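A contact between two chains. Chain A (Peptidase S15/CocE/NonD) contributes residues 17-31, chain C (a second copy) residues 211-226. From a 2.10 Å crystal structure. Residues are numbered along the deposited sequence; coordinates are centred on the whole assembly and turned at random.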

# COMPACT_ATOMS: atom_id res chain seq x y z
N SER A 17 43.61 12.16 15.60
CA SER A 17 42.48 11.92 14.73
C SER A 17 41.77 10.66 15.17
O SER A 17 42.42 9.67 15.51
CB SER A 17 42.94 11.80 13.28
OG SER A 17 41.84 11.61 12.40
N ASP A 18 40.43 10.70 15.20
CA ASP A 18 39.61 9.57 15.61
C ASP A 18 39.63 8.45 14.56
O ASP A 18 39.41 7.29 14.90
CB ASP A 18 38.17 10.02 15.87
CG ASP A 18 37.95 10.82 17.15
OD1 ASP A 18 38.85 10.78 18.03
OD2 ASP A 18 36.87 11.42 17.30
N ILE A 19 39.90 8.82 13.29
CA ILE A 19 39.96 7.88 12.18
C ILE A 19 41.34 7.21 12.14
O ILE A 19 42.34 7.90 11.92
CB ILE A 19 39.60 8.57 10.82
CG1 ILE A 19 38.18 9.20 10.87
CG2 ILE A 19 39.76 7.59 9.64
CD1 ILE A 19 37.77 10.05 9.63
N PRO A 20 41.42 5.87 12.34
CA PRO A 20 42.73 5.19 12.25
C PRO A 20 43.28 5.24 10.82
O PRO A 20 42.49 5.33 9.87
CB PRO A 20 42.43 3.76 12.70
CG PRO A 20 41.00 3.56 12.39
CD PRO A 20 40.34 4.90 12.60
N GLU A 21 44.62 5.20 10.66
CA GLU A 21 45.29 5.25 9.35
C GLU A 21 44.80 4.11 8.45
O GLU A 21 44.46 4.35 7.28
CB GLU A 21 46.82 5.20 9.52
CG GLU A 21 47.60 5.67 8.30
CD GLU A 21 47.39 7.11 7.88
OE1 GLU A 21 47.34 7.36 6.65
OE2 GLU A 21 47.29 8.00 8.76
N LYS A 22 44.72 2.89 8.99
CA LYS A 22 44.25 1.72 8.27
C LYS A 22 43.30 0.91 9.16
O LYS A 22 43.70 0.46 10.23
CB LYS A 22 45.43 0.86 7.79
CG LYS A 22 45.04 -0.29 6.87
CD LYS A 22 46.15 -1.33 6.74
CE LYS A 22 45.69 -2.57 6.02
NZ LYS A 22 46.74 -3.62 6.02
N PHE A 23 42.05 0.77 8.72
CA PHE A 23 41.05 -0.00 9.45
C PHE A 23 40.70 -1.26 8.66
O PHE A 23 40.45 -1.18 7.46
CB PHE A 23 39.79 0.83 9.73
CG PHE A 23 38.77 0.13 10.61
CD1 PHE A 23 38.88 0.16 11.99
CD2 PHE A 23 37.70 -0.56 10.05
CE1 PHE A 23 37.95 -0.49 12.80
CE2 PHE A 23 36.77 -1.22 10.86
CZ PHE A 23 36.91 -1.18 12.23
N THR A 24 40.70 -2.41 9.34
CA THR A 24 40.34 -3.69 8.73
C THR A 24 39.13 -4.25 9.49
O THR A 24 39.21 -4.46 10.70
CB THR A 24 41.53 -4.68 8.72
OG1 THR A 24 41.94 -4.95 10.06
CG2 THR A 24 42.71 -4.18 7.90
N PRO A 25 37.97 -4.46 8.80
CA PRO A 25 36.79 -4.99 9.52
C PRO A 25 37.03 -6.37 10.13
O PRO A 25 37.86 -7.13 9.63
CB PRO A 25 35.71 -5.04 8.43
CG PRO A 25 36.46 -5.06 7.14
CD PRO A 25 37.69 -4.24 7.37
N LYS A 26 36.35 -6.66 11.25
CA LYS A 26 36.46 -7.94 11.95
C LYS A 26 35.56 -8.96 11.26
O LYS A 26 34.33 -8.87 11.36
CB LYS A 26 36.10 -7.78 13.43
CG LYS A 26 36.65 -8.88 14.31
CD LYS A 26 36.40 -8.60 15.78
CE LYS A 26 37.01 -9.63 16.70
NZ LYS A 26 36.20 -10.87 16.76
N THR A 27 36.16 -9.91 10.52
CA THR A 27 35.43 -10.89 9.72
C THR A 27 35.62 -12.35 10.20
O THR A 27 35.14 -13.27 9.53
CB THR A 27 35.84 -10.78 8.23
OG1 THR A 27 37.24 -11.05 8.11
CG2 THR A 27 35.51 -9.42 7.63
N ASP A 28 36.30 -12.57 11.34
CA ASP A 28 36.56 -13.93 11.86
C ASP A 28 35.27 -14.67 12.30
O ASP A 28 35.28 -15.90 12.38
CB ASP A 28 37.59 -13.92 13.00
CG ASP A 28 37.41 -12.80 14.00
OD1 ASP A 28 36.55 -12.95 14.90
OD2 ASP A 28 38.14 -11.80 13.90
N LEU A 29 34.16 -13.94 12.53
CA LEU A 29 32.87 -14.53 12.91
C LEU A 29 31.96 -14.74 11.67
O LEU A 29 30.81 -15.16 11.82
CB LEU A 29 32.17 -13.65 13.95
CG LEU A 29 31.54 -14.36 15.14
CD1 LEU A 29 32.62 -14.77 16.17
CD2 LEU A 29 30.50 -13.49 15.81
N PHE A 30 32.49 -14.47 10.46
CA PHE A 30 31.73 -14.64 9.21
C PHE A 30 31.76 -16.12 8.80
O PHE A 30 32.73 -16.82 9.12
CB PHE A 30 32.31 -13.76 8.07
CG PHE A 30 32.04 -12.26 8.12
CD1 PHE A 30 31.93 -11.60 9.34
CD2 PHE A 30 32.02 -11.50 6.96
CE1 PHE A 30 31.72 -10.21 9.39
CE2 PHE A 30 31.81 -10.12 7.00
CZ PHE A 30 31.66 -9.49 8.22
N ASP A 31 30.73 -16.60 8.09
CA ASP A 31 30.71 -18.00 7.65
C ASP A 31 31.42 -18.16 6.28
O ASP A 31 31.31 -19.20 5.64
CB ASP A 31 29.27 -18.56 7.62
CG ASP A 31 28.35 -17.99 6.55
OD1 ASP A 31 28.78 -17.06 5.82
OD2 ASP A 31 27.22 -18.47 6.43
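Chain C 211-226: AYNQEATRKNEIKWWS

Chain C residues 211-226 lying on chain A residues 17-31, in a contact between two copies of one protein that buries 688 Å² over both stretches. Chain A has no regular helix or strand here and runs as an irregular extended segment that closes in a turn. Chain C enters in a helix that began earlier in the chain and includes C:Ala211 to C:Glu215; from C:Thr217 on it is loop or turn. The pairing of nearest CA atoms advances in the same sense along both chains: A:Ile19 with C:Glu215 (CA to CA 4.9 Å), A:Pro25 with C:Ile222 (7.8 Å) and A:Phe30 with C:Ser226 (10.2 Å). The backbones are therefore closest at the start and farther apart at the two later pairs, where the contact passes to side chains such as C:Ile222 and C:Trp225. No direct hydrogen bond joins the two stretches; packing and two bridging waters do the work.

A:Asp18 points its CA-to-CB bond toward chain C, and its OD2 lies 3.0 Å from OE2 of C:Glu215. Two acceptors of like charge meet here, so this is not a hydrogen bond; A:Asp18 OD2 does find a partner elsewhere in the structure. At A:Ile19 the backbone itself makes contact, with CA 3.3 Å from O of C:Glu215 in a CA-H...O arrangement with an angle of 149° at the hydrogen. The A:Ile19 side chain (chi1 m, chi2 t) lies along C:Ala216 to C:Arg218: CG2 is 3.9 Å from O of C:Ala216, and CD1 is 3.8 Å from both O of C:Thr217 and CA of C:Arg218. A:Pro20 CD rests 3.4 Å from O of C:Glu215. Water 1 donates to A:Pro20 O and to C:Ala216 O, each 2.7 Å from the water oxygen, linking the two backbones.

A:Glu21 and A:Lys22 direct their CA-to-CB bonds away, and the next anchor is the buried A:Phe23. C:Ala216 CB sits over one face of its ring, 4.2 Å from the centroid, in a CH-pi contact. At the ring edge, A:Phe23 CE2 is 3.3 Å from C:Tyr212 OH and A:Phe23 CD2 is 4.1 Å from C:Ile222 CD1. The ring also presents its edge to the face of C:Tyr212, offset, with centroids 5.3 Å apart and planes at 86°.

A:Thr24 turns away, whereas A:Pro25 faces chain C, its CB 3.5 Å from C:Tyr212 OH and its CD 4.4 Å from C:Ile222 CD1. Water 2 gathers three groups: it accepts from A:Lys26 N (3.1 Å to the water oxygen) and C:Trp225 NE1 (2.8 Å), and is hydrogen-bonded to C:Tyr212 OH (2.6 Å). The A:Lys26 side-chain end leads away from chain C to a salt bridge within its own chain, NZ to OD1 of A:Asp28 at 2.8 Å. A type I turn from A:Thr27 to A:Phe30 follows, closed by A:Phe30 N to A:Thr27 O at 3.1 Å. At the last residue of the turn, the A:Phe30 ring directs its edge at the face of the C:Trp225 six-membered ring, with A:Phe30 CE1 3.7 Å from C:Trp225 CD2, centroids 4.9 Å apart and planes at 70°.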

# COMPACT_ATOMS: atom_id res chain seq x y z
N ALA C 211 29.45 5.78 14.87
CA ALA C 211 30.90 5.92 15.06
C ALA C 211 31.67 5.05 14.06
O ALA C 211 32.66 5.51 13.49
CB ALA C 211 31.29 5.56 16.48
N TYR C 212 31.19 3.82 13.80
CA TYR C 212 31.81 2.90 12.85
C TYR C 212 31.83 3.51 11.44
O TYR C 212 32.90 3.68 10.87
CB TYR C 212 31.08 1.54 12.86
CG TYR C 212 31.81 0.44 12.11
CD1 TYR C 212 31.69 0.31 10.73
CD2 TYR C 212 32.63 -0.46 12.78
CE1 TYR C 212 32.36 -0.69 10.03
CE2 TYR C 212 33.30 -1.47 12.09
CZ TYR C 212 33.17 -1.58 10.72
OH TYR C 212 33.84 -2.57 10.03
N ASN C 213 30.65 3.88 10.90
CA ASN C 213 30.50 4.44 9.55
C ASN C 213 31.24 5.77 9.38
O ASN C 213 31.95 5.96 8.40
CB ASN C 213 29.01 4.63 9.20
CG ASN C 213 28.18 3.36 9.31
OD1 ASN C 213 28.66 2.24 9.08
ND2 ASN C 213 26.92 3.50 9.68
N GLN C 214 31.11 6.68 10.36
CA GLN C 214 31.71 8.01 10.29
C GLN C 214 33.21 8.04 10.63
O GLN C 214 33.87 9.03 10.28
CB GLN C 214 30.96 8.98 11.23
CG GLN C 214 29.52 9.28 10.80
CD GLN C 214 29.43 10.08 9.52
OE1 GLN C 214 28.89 9.62 8.51
NE2 GLN C 214 29.97 11.29 9.53
N GLU C 215 33.76 7.01 11.32
CA GLU C 215 35.17 7.09 11.75
C GLU C 215 36.09 5.93 11.30
O GLU C 215 37.30 6.01 11.56
CB GLU C 215 35.26 7.26 13.27
CG GLU C 215 34.61 8.54 13.78
CD GLU C 215 35.03 8.98 15.16
OE1 GLU C 215 35.53 8.14 15.94
OE2 GLU C 215 34.91 10.20 15.45
N ALA C 216 35.56 4.88 10.64
CA ALA C 216 36.42 3.79 10.15
C ALA C 216 37.32 4.29 9.02
O ALA C 216 38.50 3.94 8.96
CB ALA C 216 35.58 2.61 9.68
N THR C 217 36.75 5.14 8.13
CA THR C 217 37.44 5.76 6.99
C THR C 217 37.00 7.22 6.85
O THR C 217 35.94 7.61 7.37
CB THR C 217 37.15 4.99 5.69
OG1 THR C 217 35.74 4.83 5.54
CG2 THR C 217 37.86 3.65 5.61
N ARG C 218 37.80 8.03 6.12
CA ARG C 218 37.52 9.44 5.84
C ARG C 218 36.26 9.60 4.98
O ARG C 218 35.44 10.48 5.24
CB ARG C 218 38.74 10.07 5.12
CG ARG C 218 38.64 11.59 4.91
CD ARG C 218 39.77 12.13 4.04
NE ARG C 218 41.09 11.95 4.66
CZ ARG C 218 41.66 12.84 5.47
NH1 ARG C 218 41.04 13.98 5.77
NH2 ARG C 218 42.85 12.59 5.99
N LYS C 219 36.11 8.74 3.96
CA LYS C 219 35.04 8.83 2.98
C LYS C 219 33.94 7.75 3.16
O LYS C 219 33.24 7.44 2.19
CB LYS C 219 35.63 8.75 1.56
CG LYS C 219 36.71 9.79 1.29
CD LYS C 219 37.38 9.58 -0.05
CE LYS C 219 38.43 10.63 -0.30
NZ LYS C 219 38.98 10.54 -1.67
N ASN C 220 33.75 7.22 4.40
CA ASN C 220 32.73 6.20 4.72
C ASN C 220 32.76 5.02 3.71
O ASN C 220 31.73 4.63 3.15
CB ASN C 220 31.32 6.82 4.77
CG ASN C 220 31.02 7.63 6.01
OD1 ASN C 220 31.87 8.37 6.54
ND2 ASN C 220 29.78 7.57 6.46
N GLU C 221 33.96 4.49 3.46
CA GLU C 221 34.18 3.39 2.52
C GLU C 221 33.92 2.04 3.19
O GLU C 221 33.66 1.05 2.50
CB GLU C 221 35.60 3.46 1.93
CG GLU C 221 35.84 4.71 1.11
CD GLU C 221 37.29 5.16 1.06
OE1 GLU C 221 38.02 4.68 0.17
OE2 GLU C 221 37.68 6.02 1.89
N ILE C 222 33.97 2.00 4.54
CA ILE C 222 33.72 0.80 5.34
C ILE C 222 32.48 1.04 6.19
O ILE C 222 32.47 1.96 7.02
CB ILE C 222 34.98 0.40 6.19
CG1 ILE C 222 36.20 0.10 5.27
CG2 ILE C 222 34.67 -0.80 7.11
CD1 ILE C 222 37.57 -0.08 6.00
N LYS C 223 31.40 0.27 5.95
CA LYS C 223 30.15 0.47 6.67
C LYS C 223 29.81 -0.72 7.58
O LYS C 223 30.25 -1.85 7.33
CB LYS C 223 28.99 0.77 5.71
CG LYS C 223 28.97 2.23 5.26
CD LYS C 223 27.79 2.54 4.34
CE LYS C 223 26.72 3.36 5.02
NZ LYS C 223 27.12 4.80 5.14
N TRP C 224 29.06 -0.44 8.67
CA TRP C 224 28.64 -1.38 9.71
C TRP C 224 27.92 -2.60 9.11
O TRP C 224 26.94 -2.44 8.37
CB TRP C 224 27.75 -0.65 10.74
CG TRP C 224 27.16 -1.51 11.83
CD1 TRP C 224 26.00 -2.21 11.77
CD2 TRP C 224 27.64 -1.62 13.18
NE1 TRP C 224 25.75 -2.83 12.98
CE2 TRP C 224 26.74 -2.47 13.87
CE3 TRP C 224 28.76 -1.12 13.86
CZ2 TRP C 224 26.91 -2.81 15.21
CZ3 TRP C 224 28.92 -1.46 15.20
CH2 TRP C 224 28.01 -2.29 15.86
N TRP C 225 28.46 -3.80 9.38
CA TRP C 225 27.89 -5.06 8.91
C TRP C 225 26.91 -5.62 9.95
O TRP C 225 26.97 -5.25 11.12
CB TRP C 225 29.00 -6.08 8.56
CG TRP C 225 29.95 -6.37 9.68
CD1 TRP C 225 31.15 -5.76 9.91
CD2 TRP C 225 29.79 -7.34 10.72
NE1 TRP C 225 31.74 -6.28 11.03
CE2 TRP C 225 30.93 -7.26 11.55
CE3 TRP C 225 28.79 -8.28 11.03
CZ2 TRP C 225 31.10 -8.07 12.67
CZ3 TRP C 225 28.96 -9.09 12.15
CH2 TRP C 225 30.10 -8.98 12.95
N SER C 226 26.00 -6.49 9.51
CA SER C 226 24.98 -7.07 10.38
C SER C 226 24.84 -8.56 10.16
O SER C 226 24.93 -9.03 9.03
CB SER C 226 23.64 -6.38 10.14
OG SER C 226 22.60 -6.96 10.90
O HOH W 1 40.92 4.50 7.87
O HOH W 2 34.04 -4.67 11.52